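Local coordinates for Sca-family protein (Rickettsia rickettsii, PDB 4LQ8) that is probably involved in cell adhesion as surface cell antigen 4, a larger protein whose N-terminal head domain makes up this chain, at residues A[79-84]-A[117-122]; A[182-185]-A[191-194]; A[225-230]-A[235-240]. One frame throughout, in Å; residues are numbered along the deposited sequence.

Interaction 1: A[79-84]-A[117-122]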
loop_
_atom_site.group_PDB
_atom_site.type_symbol
_atom_site.label_atom_id
_atom_site.label_comp_id
_atom_site.label_asym_id
_atom_site.label_seq_id
_atom_site.Cartn_x
_atom_site.Cartn_y
_atom_site.Cartn_z
ATOM N N ASP A 79 11.820 3.832 -8.438
ATOM C CA ASP A 79 13.207 4.231 -8.726
ATOM C C ASP A 79 14.221 3.167 -8.322
ATOM O O ASP A 79 15.116 2.856 -9.112
ATOM C CB ASP A 79 13.555 5.584 -8.097
ATOM C CG ASP A 79 12.778 6.765 -8.642
ATOM O OD1 ASP A 79 12.159 6.627 -9.738
ATOM O OD2 ASP A 79 12.788 7.834 -7.984
ATOM N N ASN A 80 14.078 2.591 -7.115
ATOM C CA ASN A 80 14.959 1.507 -6.690
ATOM C C ASN A 80 14.750 0.278 -7.565
ATOM O O ASN A 80 15.727 -0.357 -7.923
ATOM C CB ASN A 80 14.789 1.172 -5.229
ATOM C CG ASN A 80 15.314 2.260 -4.358
ATOM O OD1 ASN A 80 16.513 2.457 -4.250
ATOM N ND2 ASN A 80 14.424 2.972 -3.707
ATOM N N LEU A 81 13.493 -0.012 -7.948
ATOM C CA LEU A 81 13.162 -1.143 -8.829
ATOM C C LEU A 81 13.820 -0.989 -10.213
ATOM O O LEU A 81 14.429 -1.932 -10.701
ATOM C CB LEU A 81 11.636 -1.289 -8.951
ATOM C CG LEU A 81 11.076 -2.307 -9.951
ATOM C CD1 LEU A 81 11.618 -3.722 -9.701
ATOM C CD2 LEU A 81 9.544 -2.314 -9.868
ATOM N N ILE A 82 13.703 0.192 -10.823
ATOM C CA ILE A 82 14.326 0.473 -12.125
ATOM C C ILE A 82 15.851 0.318 -12.055
ATOM O O ILE A 82 16.429 -0.295 -12.956
ATOM C CB ILE A 82 13.868 1.856 -12.678
ATOM C CG1 ILE A 82 12.357 1.817 -13.091
ATOM C CG2 ILE A 82 14.773 2.362 -13.819
ATOM C CD1 ILE A 82 11.989 0.835 -14.159
ATOM N N GLU A 83 16.485 0.826 -10.971
ATOM C CA GLU A 83 17.924 0.698 -10.749
ATOM C C GLU A 83 18.317 -0.779 -10.747
ATOM O O GLU A 83 19.295 -1.136 -11.399
ATOM C CB GLU A 83 18.343 1.354 -9.427
ATOM C CG GLU A 83 18.580 2.844 -9.568
ATOM C CD GLU A 83 19.663 3.199 -10.565
ATOM O OE1 GLU A 83 20.753 2.586 -10.494
ATOM O OE2 GLU A 83 19.379 4.003 -11.483
ATOM N N GLN A 84 17.515 -1.636 -10.056
ATOM C CA GLN A 84 17.756 -3.073 -9.998
ATOM C C GLN A 84 17.607 -3.706 -11.385
ATOM O O GLN A 84 18.451 -4.514 -11.754
ATOM C CB GLN A 84 16.866 -3.775 -8.947
ATOM C CG GLN A 84 17.205 -5.272 -8.780
ATOM C CD GLN A 84 18.586 -5.513 -8.225
ATOM O OE1 GLN A 84 18.908 -5.088 -7.118
ATOM N NE2 GLN A 84 19.434 -6.193 -8.978
ATOM N N THR A 117 3.824 3.886 -18.920
ATOM C CA THR A 117 3.879 2.964 -20.067
ATOM C C THR A 117 4.754 1.739 -19.739
ATOM O O THR A 117 4.326 0.624 -19.994
ATOM C CB THR A 117 4.288 3.705 -21.359
ATOM O OG1 THR A 117 3.364 4.775 -21.552
ATOM C CG2 THR A 117 4.270 2.789 -22.603
ATOM N N PHE A 118 5.938 1.946 -19.127
ATOM C CA PHE A 118 6.805 0.844 -18.727
ATOM C C PHE A 118 6.054 -0.171 -17.845
ATOM O O PHE A 118 6.083 -1.368 -18.134
ATOM C CB PHE A 118 8.040 1.358 -17.964
ATOM C CG PHE A 118 8.995 0.247 -17.576
ATOM C CD1 PHE A 118 9.948 -0.225 -18.478
ATOM C CD2 PHE A 118 8.923 -0.344 -16.322
ATOM C CE1 PHE A 118 10.823 -1.267 -18.123
ATOM C CE2 PHE A 118 9.790 -1.389 -15.974
ATOM C CZ PHE A 118 10.739 -1.832 -16.872
ATOM N N PHE A 119 5.417 0.298 -16.758
ATOM C CA PHE A 119 4.754 -0.605 -15.803
ATOM C C PHE A 119 3.468 -1.227 -16.330
ATOM O O PHE A 119 3.113 -2.321 -15.895
ATOM C CB PHE A 119 4.538 0.064 -14.435
ATOM C CG PHE A 119 5.837 0.212 -13.671
ATOM C CD1 PHE A 119 6.442 -0.889 -13.074
ATOM C CD2 PHE A 119 6.467 1.455 -13.563
ATOM C CE1 PHE A 119 7.676 -0.763 -12.437
ATOM C CE2 PHE A 119 7.683 1.585 -12.898
ATOM C CZ PHE A 119 8.282 0.476 -12.335
ATOM N N GLY A 120 2.822 -0.581 -17.295
ATOM C CA GLY A 120 1.622 -1.130 -17.916
ATOM C C GLY A 120 1.912 -2.062 -19.081
ATOM O O GLY A 120 0.981 -2.621 -19.675
ATOM N N ASN A 121 3.207 -2.244 -19.440
ATOM C CA ASN A 121 3.561 -3.093 -20.588
ATOM C C ASN A 121 3.792 -4.528 -20.131
ATOM O O ASN A 121 4.756 -4.754 -19.409
ATOM C CB ASN A 121 4.801 -2.521 -21.313
ATOM C CG ASN A 121 5.189 -3.253 -22.579
ATOM O OD1 ASN A 121 4.715 -4.359 -22.901
ATOM N ND2 ASN A 121 6.062 -2.645 -23.332
ATOM N N PRO A 122 2.970 -5.523 -20.544
ATOM C CA PRO A 122 3.209 -6.917 -20.098
ATOM C C PRO A 122 4.566 -7.520 -20.509
ATOM O O PRO A 122 5.020 -8.476 -19.876
ATOM C CB PRO A 122 2.025 -7.693 -20.690
ATOM C CG PRO A 122 1.551 -6.879 -21.831
ATOM C CD PRO A 122 1.784 -5.445 -21.427
#
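Ile82 lays its terminal methyl over a face of the Phe118 ring, while Leu81, one residue earlier on the same helix, meets the neighbouring Phe119. The first is a CH-pi contact: Ile82 CD1 lies 4.1 Å from the centroid of the Phe118 ring, 29° off its normal, and displaced so that the closest carbon is CE2, with Ile82 CD1 to Phe118 CE2 at 3.6 Å. The chain of Ile82 is folded to get there. CG1 sits beside the backbone N (chi1 -69°) and a second bend at chi2 turns CD1 forward, so a residue whose CB does not point at its partner still reaches it.

This is apolar packing of the short helix 116-120 against the long helix 64-90, within the run of helices between residues 64 and 155. Ile82 and Phe118 keep their CA atoms 10.0 Å apart, a spacing bridged by side chains alone.

Leu81 approaches differently. Its CD2 methyl comes to the edge of the Phe119 ring, close to the ring plane, with CD2 of Leu81 3.5 Å from CE1 of Phe119. The two aromatic residues leave the backbone in different ways: CG of Phe118 is anti to its own N (chi1 -178°), whereas CG of Phe119 lies beside the N. With these torsions, CD2 of Phe118 stands 3.9 Å above the plane of the Phe119 ring, over its centre.

Ile82 also touches Ile105 of helix 95-111, on which Phe118 rests too, and Ile128 of helix 125-132 packs against both phenylalanines. Glu108 OE2 accepts the N-H of Phe118, tying the short helix back to helix 95-111.

Interaction 2: A[182-185]-A[191-194]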
loop_
_atom_site.group_PDB
_atom_site.type_symbol
_atom_site.label_atom_id
_atom_site.label_comp_id
_atom_site.label_asym_id
_atom_site.label_seq_id
_atom_site.Cartn_x
_atom_site.Cartn_y
_atom_site.Cartn_z
ATOM N N ALA A 182 -15.776 -0.660 13.990
ATOM C CA ALA A 182 -16.183 0.306 12.992
ATOM C C ALA A 182 -15.764 1.684 13.415
ATOM O O ALA A 182 -15.596 1.935 14.612
ATOM C CB ALA A 182 -17.694 0.254 12.793
ATOM N N THR A 183 -15.565 2.572 12.441
ATOM C CA THR A 183 -15.251 3.977 12.699
ATOM C C THR A 183 -16.003 4.862 11.716
ATOM O O THR A 183 -15.951 4.636 10.508
ATOM C CB THR A 183 -13.729 4.259 12.786
ATOM O OG1 THR A 183 -13.529 5.564 13.327
ATOM C CG2 THR A 183 -12.997 4.120 11.447
ATOM N N VAL A 184 -16.740 5.839 12.249
ATOM C CA VAL A 184 -17.503 6.794 11.440
ATOM C C VAL A 184 -16.540 7.951 11.121
ATOM O O VAL A 184 -16.067 8.654 12.022
ATOM C CB VAL A 184 -18.819 7.262 12.130
ATOM C CG1 VAL A 184 -19.618 8.177 11.205
ATOM C CG2 VAL A 184 -19.676 6.062 12.564
ATOM N N VAL A 185 -16.191 8.087 9.850
ATOM C CA VAL A 185 -15.273 9.130 9.394
ATOM C C VAL A 185 -16.114 10.379 9.092
ATOM O O VAL A 185 -16.940 10.356 8.192
ATOM C CB VAL A 185 -14.409 8.645 8.208
ATOM C CG1 VAL A 185 -13.570 9.788 7.648
ATOM C CG2 VAL A 185 -13.515 7.468 8.618
ATOM N N ASP A 191 -20.443 15.857 9.311
ATOM C CA ASP A 191 -21.185 14.950 8.437
ATOM C C ASP A 191 -20.314 13.762 8.058
ATOM O O ASP A 191 -19.110 13.914 7.833
ATOM C CB ASP A 191 -21.704 15.661 7.185
ATOM C CG ASP A 191 -22.671 16.794 7.470
ATOM O OD1 ASP A 191 -23.742 16.529 8.054
ATOM O OD2 ASP A 191 -22.365 17.939 7.089
ATOM N N GLU A 192 -20.924 12.574 8.021
ATOM C CA GLU A 192 -20.244 11.319 7.712
ATOM C C GLU A 192 -19.805 11.203 6.232
ATOM O O GLU A 192 -20.644 11.216 5.332
ATOM C CB GLU A 192 -21.146 10.150 8.132
ATOM C CG GLU A 192 -20.672 8.768 7.714
ATOM C CD GLU A 192 -21.673 7.655 7.957
ATOM O OE1 GLU A 192 -22.598 7.841 8.782
ATOM O OE2 GLU A 192 -21.528 6.587 7.320
ATOM N N LEU A 193 -18.492 11.050 6.008
ATOM C CA LEU A 193 -17.896 10.822 4.692
ATOM C C LEU A 193 -18.128 9.351 4.337
ATOM O O LEU A 193 -18.489 9.043 3.197
ATOM C CB LEU A 193 -16.380 11.117 4.719
ATOM C CG LEU A 193 -15.913 12.422 4.089
ATOM C CD1 LEU A 193 -16.290 13.577 4.928
ATOM C CD2 LEU A 193 -14.424 12.453 3.963
ATOM N N CYS A 194 -17.947 8.456 5.342
ATOM C CA CYS A 194 -18.118 7.000 5.262
ATOM C C CYS A 194 -17.946 6.415 6.662
ATOM O O CYS A 194 -17.482 7.106 7.572
ATOM C CB CYS A 194 -17.089 6.399 4.306
ATOM S SG CYS A 194 -15.418 6.350 4.995
#
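Val184 rests its CG1 methyl on one side of the carboxylate plane of Glu192, 3.9 Å from OE1 of Glu192, and the two side chains lie roughly perpendicular. Glu192 is extended, with CG anti to its backbone N (chi1 172°), so the methyl of Val184 meets the aliphatic part as well: Val184 CG1 is 3.7 Å from Glu192 CG. The other carboxylate oxygen, OE2, is hydrogen-bonded to Thr195 OG1, which holds the group in place on the same strand.

The backbone carries the rest. Val185 donates its N-H to Cys194 O at 2.8 Å and accepts the N-H of Leu193 at its own O, also 2.8 Å. The N-H...O angles, 151° and 153°, show moderate bending. Val185 O further receives the CA-H of Glu192, with CA 3.5 Å from that oxygen. One residue thus faces two: Leu193 and Cys194 both lie opposite Val185, which is a classic beta bulge, set where the chain turns a corner at Leu193. The bulge coincides with the change of course of the second strand, and the antiparallel pairing of the hairpin of strands 180-186 and 192-201 resumes at Cys194.

Side chains follow this backbone. Val185 and Cys194 share a face of the sheet, Val185 CB lying 4.1 Å from Cys194 SG, and Leu193 brings its CB alongside the carbonyl O of Val185.

On one flank the hairpin continues to strand 172-173, through backbone bonding of Ala182 to Glu172. On the face of Val185 and Cys194 the mixed sheet lies close: Met237 of strand 236-245 touches Val185, Leu193 and Cys194, and Val36 of strand 33-37 packs on Val185 and Leu193.

Interaction 3: A[225-230]-A[235-240]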
loop_
_atom_site.group_PDB
_atom_site.type_symbol
_atom_site.label_atom_id
_atom_site.label_comp_id
_atom_site.label_asym_id
_atom_site.label_seq_id
_atom_site.Cartn_x
_atom_site.Cartn_y
_atom_site.Cartn_z
ATOM N N ASP A 225 -12.996 -2.919 4.875
ATOM C CA ASP A 225 -13.803 -2.772 3.679
ATOM C C ASP A 225 -13.683 -1.344 3.111
ATOM O O ASP A 225 -14.613 -0.560 3.190
ATOM C CB ASP A 225 -15.257 -3.179 3.972
ATOM C CG ASP A 225 -16.110 -3.424 2.738
ATOM O OD1 ASP A 225 -15.534 -3.629 1.643
ATOM O OD2 ASP A 225 -17.351 -3.457 2.873
ATOM N N PHE A 226 -12.521 -1.007 2.552
ATOM C CA PHE A 226 -12.263 0.338 2.017
ATOM C C PHE A 226 -13.272 0.722 0.934
ATOM O O PHE A 226 -13.511 -0.089 0.039
ATOM C CB PHE A 226 -10.834 0.463 1.477
ATOM C CG PHE A 226 -9.735 0.240 2.486
ATOM C CD1 PHE A 226 -9.291 1.285 3.303
ATOM C CD2 PHE A 226 -9.119 -1.003 2.603
ATOM C CE1 PHE A 226 -8.268 1.076 4.236
ATOM C CE2 PHE A 226 -8.109 -1.212 3.540
ATOM C CZ PHE A 226 -7.676 -0.168 4.337
ATOM N N PRO A 227 -13.903 1.922 1.008
ATOM C CA PRO A 227 -14.867 2.289 -0.042
ATOM C C PRO A 227 -14.157 2.580 -1.368
ATOM O O PRO A 227 -12.993 2.978 -1.369
ATOM C CB PRO A 227 -15.581 3.524 0.540
ATOM C CG PRO A 227 -14.600 4.122 1.476
ATOM C CD PRO A 227 -13.733 3.010 1.998
ATOM N N ILE A 228 -14.822 2.272 -2.483
ATOM C CA ILE A 228 -14.290 2.517 -3.834
ATOM C C ILE A 228 -14.848 3.845 -4.281
ATOM O O ILE A 228 -14.083 4.762 -4.564
ATOM C CB ILE A 228 -14.623 1.358 -4.834
ATOM C CG1 ILE A 228 -14.160 -0.024 -4.297
ATOM C CG2 ILE A 228 -14.071 1.630 -6.238
ATOM C CD1 ILE A 228 -12.667 -0.125 -3.918
ATOM N N LYS A 229 -16.172 3.967 -4.268
ATOM C CA LYS A 229 -16.894 5.178 -4.628
ATOM C C LYS A 229 -17.739 5.630 -3.439
ATOM O O LYS A 229 -18.423 4.824 -2.809
ATOM C CB LYS A 229 -17.733 4.963 -5.897
ATOM C CG LYS A 229 -16.835 4.904 -7.139
ATOM C CD LYS A 229 -17.607 4.894 -8.441
ATOM C CE LYS A 229 -16.688 4.742 -9.630
ATOM N NZ LYS A 229 -16.196 3.343 -9.761
ATOM N N LEU A 230 -17.622 6.903 -3.081
ATOM C CA LEU A 230 -18.342 7.436 -1.931
ATOM C C LEU A 230 -19.463 8.342 -2.404
ATOM O O LEU A 230 -19.310 9.042 -3.412
ATOM C CB LEU A 230 -17.376 8.148 -0.968
ATOM C CG LEU A 230 -16.348 7.224 -0.274
ATOM C CD1 LEU A 230 -15.089 7.039 -1.153
ATOM C CD2 LEU A 230 -15.950 7.766 1.062
ATOM N N GLY A 235 -15.786 16.098 0.815
ATOM C CA GLY A 235 -14.471 16.201 1.427
ATOM C C GLY A 235 -13.401 15.249 0.934
ATOM O O GLY A 235 -13.578 14.535 -0.054
ATOM N N SER A 236 -12.269 15.260 1.637
ATOM C CA SER A 236 -11.095 14.430 1.388
ATOM C C SER A 236 -10.844 13.584 2.620
ATOM O O SER A 236 -11.248 13.953 3.728
ATOM C CB SER A 236 -9.872 15.299 1.112
ATOM O OG SER A 236 -10.113 16.160 0.015
ATOM N N MET A 237 -10.156 12.462 2.432
ATOM C CA MET A 237 -9.875 11.520 3.501
ATOM C C MET A 237 -8.609 10.742 3.180
ATOM O O MET A 237 -8.454 10.258 2.064
ATOM C CB MET A 237 -11.105 10.598 3.645
ATOM C CG MET A 237 -10.943 9.420 4.571
ATOM S SD MET A 237 -12.459 8.412 4.620
ATOM C CE MET A 237 -12.407 7.627 3.050
ATOM N N HIS A 238 -7.703 10.626 4.152
ATOM C CA HIS A 238 -6.483 9.830 3.980
ATOM C C HIS A 238 -6.411 8.840 5.120
ATOM O O HIS A 238 -6.630 9.202 6.269
ATOM C CB HIS A 238 -5.220 10.699 3.912
ATOM C CG HIS A 238 -5.272 11.701 2.804
ATOM N ND1 HIS A 238 -4.823 11.393 1.532
ATOM C CD2 HIS A 238 -5.737 12.970 2.812
ATOM C CE1 HIS A 238 -5.029 12.481 0.816
ATOM N NE2 HIS A 238 -5.580 13.452 1.547
ATOM N N LEU A 239 -6.164 7.578 4.782
ATOM C CA LEU A 239 -6.141 6.490 5.740
ATOM C C LEU A 239 -4.819 5.809 5.751
ATOM O O LEU A 239 -4.248 5.558 4.692
ATOM C CB LEU A 239 -7.221 5.456 5.384
ATOM C CG LEU A 239 -8.669 5.976 5.223
ATOM C CD1 LEU A 239 -9.565 4.850 4.728
ATOM C CD2 LEU A 239 -9.196 6.573 6.550
ATOM N N SER A 240 -4.306 5.500 6.956
ATOM C CA SER A 240 -3.037 4.784 7.153
ATOM C C SER A 240 -3.306 3.650 8.114
ATOM O O SER A 240 -3.466 3.892 9.299
ATOM C CB SER A 240 -1.956 5.710 7.710
ATOM O OG SER A 240 -1.539 6.673 6.757
#
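Phe226, whose ring meets Leu239, offers its carbonyl O to Lys310 NZ, and the same ammonium makes a salt bridge with Asp225 OD1; helix 308-320 thereby grips the start of the loop. The loop, 225-230, is part of the connection from strand 215-224 of the six-stranded antiparallel sheet to strand 236-245 of the mixed sheet, and it packs across one face of the latter. Alternation along the strand sorts the side chains: Met237 and Leu239 point at the loop, while His238 turns to the other face, where its ring nitrogens bond Asp63 and His262.

Leu239 meets the Phe226 ring at its edge, in plane, with CD1 of Leu239 3.8 Å from CD1 of Phe226. The two side chains run alongside one another in opposed senses, and Phe226 also meets the ring of Phe259. Met237 leaves the strand extended, CG anti to its N (chi1 172°), then bends at chi3 (73°), which brings its terminal methyl up to Leu230. These two meet nearly at right angles, Leu230 CD2 lying 4.1 Å from Met237 CE. The same methyl carbon, CE of Met237, is also 4.4 Å from CG of Pro227.

How the interactions relate
From the N terminus the three contacts follow in series, none nested in another and none crossing. Interaction 1 closes a largely helical loop of 32 residues inside the N-terminal helices. Interaction 2 closes a hairpin loop in the six-stranded sheet, and interaction 3 closes a short loop as the chain returns to the mixed sheet. The last two touch, their centres 10 Å apart: Met237 SD lies 3.5 Å from Val185 CG1 and 3.6 Å from Cys194 SG, joining the two sheets. Interaction 1 stands apart across the chain's centre, its centre 37 Å from that of interaction 2 and 27 Å from that of interaction 3.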